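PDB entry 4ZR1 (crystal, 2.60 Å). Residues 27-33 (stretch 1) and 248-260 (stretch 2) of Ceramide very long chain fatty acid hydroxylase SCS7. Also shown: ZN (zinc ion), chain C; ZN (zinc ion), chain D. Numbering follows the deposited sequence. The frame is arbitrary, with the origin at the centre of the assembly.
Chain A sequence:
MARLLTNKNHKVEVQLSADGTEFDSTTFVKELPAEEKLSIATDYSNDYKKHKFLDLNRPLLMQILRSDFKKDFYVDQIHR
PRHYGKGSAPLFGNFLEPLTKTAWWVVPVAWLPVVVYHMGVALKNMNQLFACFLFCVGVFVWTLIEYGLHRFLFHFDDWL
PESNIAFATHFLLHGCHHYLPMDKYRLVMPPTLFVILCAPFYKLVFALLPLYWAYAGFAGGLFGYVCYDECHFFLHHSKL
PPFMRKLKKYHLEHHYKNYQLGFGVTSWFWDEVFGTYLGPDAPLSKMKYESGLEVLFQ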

# COMPACT_ATOMS: atom_id res chain seq x y z
N THR A 27 -9.80 -15.84 -5.33
CA THR A 27 -11.09 -15.91 -4.68
C THR A 27 -10.95 -15.51 -3.21
O THR A 27 -10.21 -16.15 -2.45
CB THR A 27 -11.74 -17.31 -4.79
OG1 THR A 27 -10.92 -18.27 -4.11
CG2 THR A 27 -11.88 -17.73 -6.25
N PHE A 28 -11.65 -14.45 -2.84
CA PHE A 28 -11.67 -13.96 -1.47
C PHE A 28 -12.24 -15.02 -0.53
O PHE A 28 -13.08 -15.82 -0.93
CB PHE A 28 -12.48 -12.66 -1.40
CG PHE A 28 -11.96 -11.58 -2.31
CD1 PHE A 28 -10.63 -11.18 -2.24
CD2 PHE A 28 -12.79 -10.97 -3.24
CE1 PHE A 28 -10.14 -10.19 -3.08
CE2 PHE A 28 -12.30 -9.98 -4.09
CZ PHE A 28 -10.97 -9.58 -4.00
N VAL A 29 -11.76 -15.04 0.71
CA VAL A 29 -12.22 -16.03 1.69
C VAL A 29 -12.76 -15.34 2.95
O VAL A 29 -12.32 -14.25 3.30
CB VAL A 29 -11.09 -17.01 2.08
CG1 VAL A 29 -11.67 -18.32 2.59
CG2 VAL A 29 -10.17 -17.28 0.90
N LYS A 30 -13.73 -15.98 3.61
CA LYS A 30 -14.31 -15.40 4.82
C LYS A 30 -13.28 -15.48 5.93
O LYS A 30 -13.27 -14.64 6.82
CB LYS A 30 -15.60 -16.11 5.23
CG LYS A 30 -15.45 -17.02 6.44
CD LYS A 30 -16.64 -17.93 6.59
CE LYS A 30 -16.20 -19.36 6.78
NZ LYS A 30 -17.34 -20.28 6.59
N GLU A 31 -12.41 -16.48 5.87
CA GLU A 31 -11.35 -16.64 6.85
C GLU A 31 -10.04 -16.96 6.14
O GLU A 31 -10.01 -17.74 5.19
CB GLU A 31 -11.71 -17.72 7.88
CG GLU A 31 -11.40 -17.28 9.30
CD GLU A 31 -12.45 -16.33 9.87
OE1 GLU A 31 -13.65 -16.56 9.65
OE2 GLU A 31 -12.05 -15.35 10.53
N LEU A 32 -8.96 -16.32 6.59
CA LEU A 32 -7.64 -16.50 6.00
C LEU A 32 -7.23 -17.97 6.00
O LEU A 32 -7.51 -18.69 6.96
CB LEU A 32 -6.60 -15.68 6.78
CG LEU A 32 -6.99 -14.21 7.00
CD1 LEU A 32 -5.89 -13.44 7.73
CD2 LEU A 32 -7.33 -13.56 5.68
N PRO A 33 -6.57 -18.41 4.92
CA PRO A 33 -6.00 -19.76 4.83
C PRO A 33 -4.63 -19.82 5.50
O PRO A 33 -4.26 -18.89 6.21
CB PRO A 33 -5.89 -19.99 3.32
CG PRO A 33 -5.61 -18.63 2.79
CD PRO A 33 -6.40 -17.67 3.66
N LYS A 248 -1.99 -8.15 12.17
CA LYS A 248 -1.65 -8.91 10.98
C LYS A 248 -2.88 -9.55 10.36
O LYS A 248 -3.05 -9.53 9.14
CB LYS A 248 -0.61 -9.98 11.30
CG LYS A 248 -0.26 -10.84 10.10
CD LYS A 248 0.94 -11.74 10.34
CE LYS A 248 1.30 -12.46 9.05
NZ LYS A 248 2.54 -13.24 9.15
N LYS A 249 -3.73 -10.13 11.19
CA LYS A 249 -4.95 -10.76 10.70
C LYS A 249 -5.84 -9.70 10.06
O LYS A 249 -6.45 -9.93 9.02
CB LYS A 249 -5.70 -11.49 11.81
CG LYS A 249 -7.15 -11.83 11.45
CD LYS A 249 -7.80 -12.80 12.42
CE LYS A 249 -9.32 -12.67 12.39
NZ LYS A 249 -9.75 -11.24 12.42
N TYR A 250 -5.88 -8.53 10.69
CA TYR A 250 -6.74 -7.44 10.25
C TYR A 250 -6.34 -6.92 8.88
O TYR A 250 -7.18 -6.77 7.98
CB TYR A 250 -6.69 -6.31 11.28
CG TYR A 250 -7.64 -5.17 10.98
CD1 TYR A 250 -8.97 -5.25 11.34
CD2 TYR A 250 -7.18 -4.01 10.37
CE1 TYR A 250 -9.84 -4.20 11.09
CE2 TYR A 250 -8.04 -2.96 10.11
CZ TYR A 250 -9.37 -3.06 10.47
OH TYR A 250 -10.23 -2.01 10.21
N HIS A 251 -5.06 -6.65 8.71
CA HIS A 251 -4.59 -6.11 7.45
C HIS A 251 -4.67 -7.14 6.32
O HIS A 251 -5.03 -6.81 5.19
CB HIS A 251 -3.16 -5.60 7.58
CG HIS A 251 -2.59 -5.14 6.28
ND1 HIS A 251 -3.07 -4.03 5.61
CD2 HIS A 251 -1.63 -5.66 5.49
CE1 HIS A 251 -2.41 -3.88 4.48
NE2 HIS A 251 -1.52 -4.85 4.39
N LEU A 252 -4.31 -8.38 6.63
CA LEU A 252 -4.37 -9.44 5.65
C LEU A 252 -5.79 -9.67 5.15
O LEU A 252 -6.00 -10.07 4.01
CB LEU A 252 -3.80 -10.73 6.24
CG LEU A 252 -2.39 -11.13 5.79
CD1 LEU A 252 -1.47 -9.94 5.70
CD2 LEU A 252 -1.82 -12.14 6.76
N GLU A 253 -6.78 -9.39 6.01
CA GLU A 253 -8.17 -9.53 5.57
C GLU A 253 -8.54 -8.40 4.62
O GLU A 253 -9.44 -8.55 3.79
CB GLU A 253 -9.12 -9.55 6.77
CG GLU A 253 -9.13 -10.86 7.52
CD GLU A 253 -10.15 -10.88 8.63
OE1 GLU A 253 -10.92 -9.89 8.76
OE2 GLU A 253 -10.19 -11.88 9.38
N HIS A 254 -7.84 -7.27 4.73
CA HIS A 254 -8.02 -6.19 3.77
C HIS A 254 -7.60 -6.66 2.38
O HIS A 254 -8.12 -6.21 1.36
CB HIS A 254 -7.22 -4.96 4.19
CG HIS A 254 -7.08 -3.94 3.10
ND1 HIS A 254 -8.04 -2.98 2.86
CD2 HIS A 254 -6.12 -3.75 2.18
CE1 HIS A 254 -7.67 -2.24 1.84
NE2 HIS A 254 -6.50 -2.68 1.41
N HIS A 255 -6.64 -7.57 2.36
CA HIS A 255 -6.13 -8.15 1.13
C HIS A 255 -7.00 -9.32 0.63
O HIS A 255 -7.43 -9.34 -0.52
CB HIS A 255 -4.69 -8.62 1.34
CG HIS A 255 -3.68 -7.51 1.29
ND1 HIS A 255 -3.29 -6.92 0.11
CD2 HIS A 255 -2.99 -6.89 2.27
CE1 HIS A 255 -2.40 -5.98 0.36
NE2 HIS A 255 -2.20 -5.94 1.67
N TYR A 256 -7.25 -10.30 1.50
CA TYR A 256 -7.84 -11.55 1.06
C TYR A 256 -9.30 -11.76 1.47
O TYR A 256 -9.78 -12.89 1.50
CB TYR A 256 -7.02 -12.72 1.60
CG TYR A 256 -5.54 -12.63 1.30
CD1 TYR A 256 -5.03 -13.09 0.09
CD2 TYR A 256 -4.66 -12.10 2.22
CE1 TYR A 256 -3.67 -13.00 -0.19
CE2 TYR A 256 -3.32 -12.01 1.96
CZ TYR A 256 -2.82 -12.46 0.76
OH TYR A 256 -1.48 -12.37 0.52
N LYS A 257 -10.01 -10.68 1.79
CA LYS A 257 -11.41 -10.80 2.18
C LYS A 257 -12.25 -9.59 1.75
O LYS A 257 -13.29 -9.74 1.10
CB LYS A 257 -11.52 -11.00 3.69
CG LYS A 257 -12.94 -11.14 4.20
CD LYS A 257 -12.94 -11.51 5.67
CE LYS A 257 -14.34 -11.73 6.21
NZ LYS A 257 -14.28 -12.11 7.65
N ASN A 258 -11.79 -8.40 2.12
CA ASN A 258 -12.51 -7.17 1.82
C ASN A 258 -11.58 -5.96 1.76
O ASN A 258 -10.99 -5.57 2.77
CB ASN A 258 -13.61 -6.93 2.86
CG ASN A 258 -14.67 -5.93 2.41
OD1 ASN A 258 -14.35 -4.90 1.80
ND2 ASN A 258 -15.93 -6.23 2.69
N TYR A 259 -11.44 -5.36 0.57
CA TYR A 259 -10.61 -4.17 0.41
C TYR A 259 -11.47 -2.90 0.31
O TYR A 259 -11.00 -1.86 -0.15
CB TYR A 259 -9.70 -4.29 -0.83
CG TYR A 259 -10.41 -4.43 -2.17
CD1 TYR A 259 -10.86 -5.66 -2.63
CD2 TYR A 259 -10.58 -3.32 -3.00
CE1 TYR A 259 -11.49 -5.78 -3.86
CE2 TYR A 259 -11.21 -3.44 -4.23
CZ TYR A 259 -11.66 -4.67 -4.65
OH TYR A 259 -12.28 -4.78 -5.87
N GLN A 260 -12.72 -3.00 0.75
CA GLN A 260 -13.56 -1.81 0.93
C GLN A 260 -13.52 -1.39 2.40
O GLN A 260 -14.11 -0.38 2.79
CB GLN A 260 -15.00 -2.07 0.49
CG GLN A 260 -15.21 -2.01 -1.01
CD GLN A 260 -14.72 -3.25 -1.73
OE1 GLN A 260 -15.03 -4.38 -1.33
NE2 GLN A 260 -13.94 -3.05 -2.77
ZN ZN C . -0.58 -4.92 2.38
ZN ZN D . -5.25 -1.54 0.08

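An irregular segment, residues 27-33, lies against the last turns of a helix and the loop that follows it, and the fit depends on two apolar projections, Phe 28 and Leu 32. Together the two stretches bury 545 Å².

Leu 32 is the residue most covered by the other stretch. With chi1 m and chi2 t, its branched end reaches the helix although its CA-to-CB bond points sideways. CD1 of Leu 32 lies 3.7 Å from CB of Leu 252 and 3.8 Å from the backbone O of Lys 249, while CD2 of Leu 32 packs 3.7 Å from CG of Glu 253 and 4.2 Å from CB of Tyr 256. The forked tip thus settles into a hollow lined by one side of the helix, Lys 249, Leu 252, Glu 253 and Tyr 256, on successive turns, where even Glu 253 offers its aliphatic portion. The carboxylate of Glu 253 is engaged within the helix by a salt bridge from Lys 249 NZ to Glu 253 OE2 (3.1 Å), a weak hydrogen bond. OE2 of Glu 31 lies 4.1 Å from OE2 of Glu 253, a close approach of like charges.

Phe 28 is the second bump. Its buried ring fills the space beside the chain from His 255 to Tyr 259: CE1 of Phe 28 sits 3.8 Å from O of His 255, and CZ of Phe 28 meets CE1 of Tyr 259 at 3.8 Å, near the edge of the tyrosine ring. A flat, wholly apolar side chain suits this enclosed place.

Between the bumps, polar contacts fix the register. Val 29 N donates to Tyr 256 O at 3.0 Å and a nearly straight 176°, using a carbonyl near the end of the helix. Lys 257, extended with all four chi angles t, runs beside the segment; its CG lies 3.3 Å from Val 29 O, and its NZ donates to Lys 30 O at 2.8 Å. A long chain ending in an amine suits both tasks, its methylenes packing and its tip hydrogen-bonding.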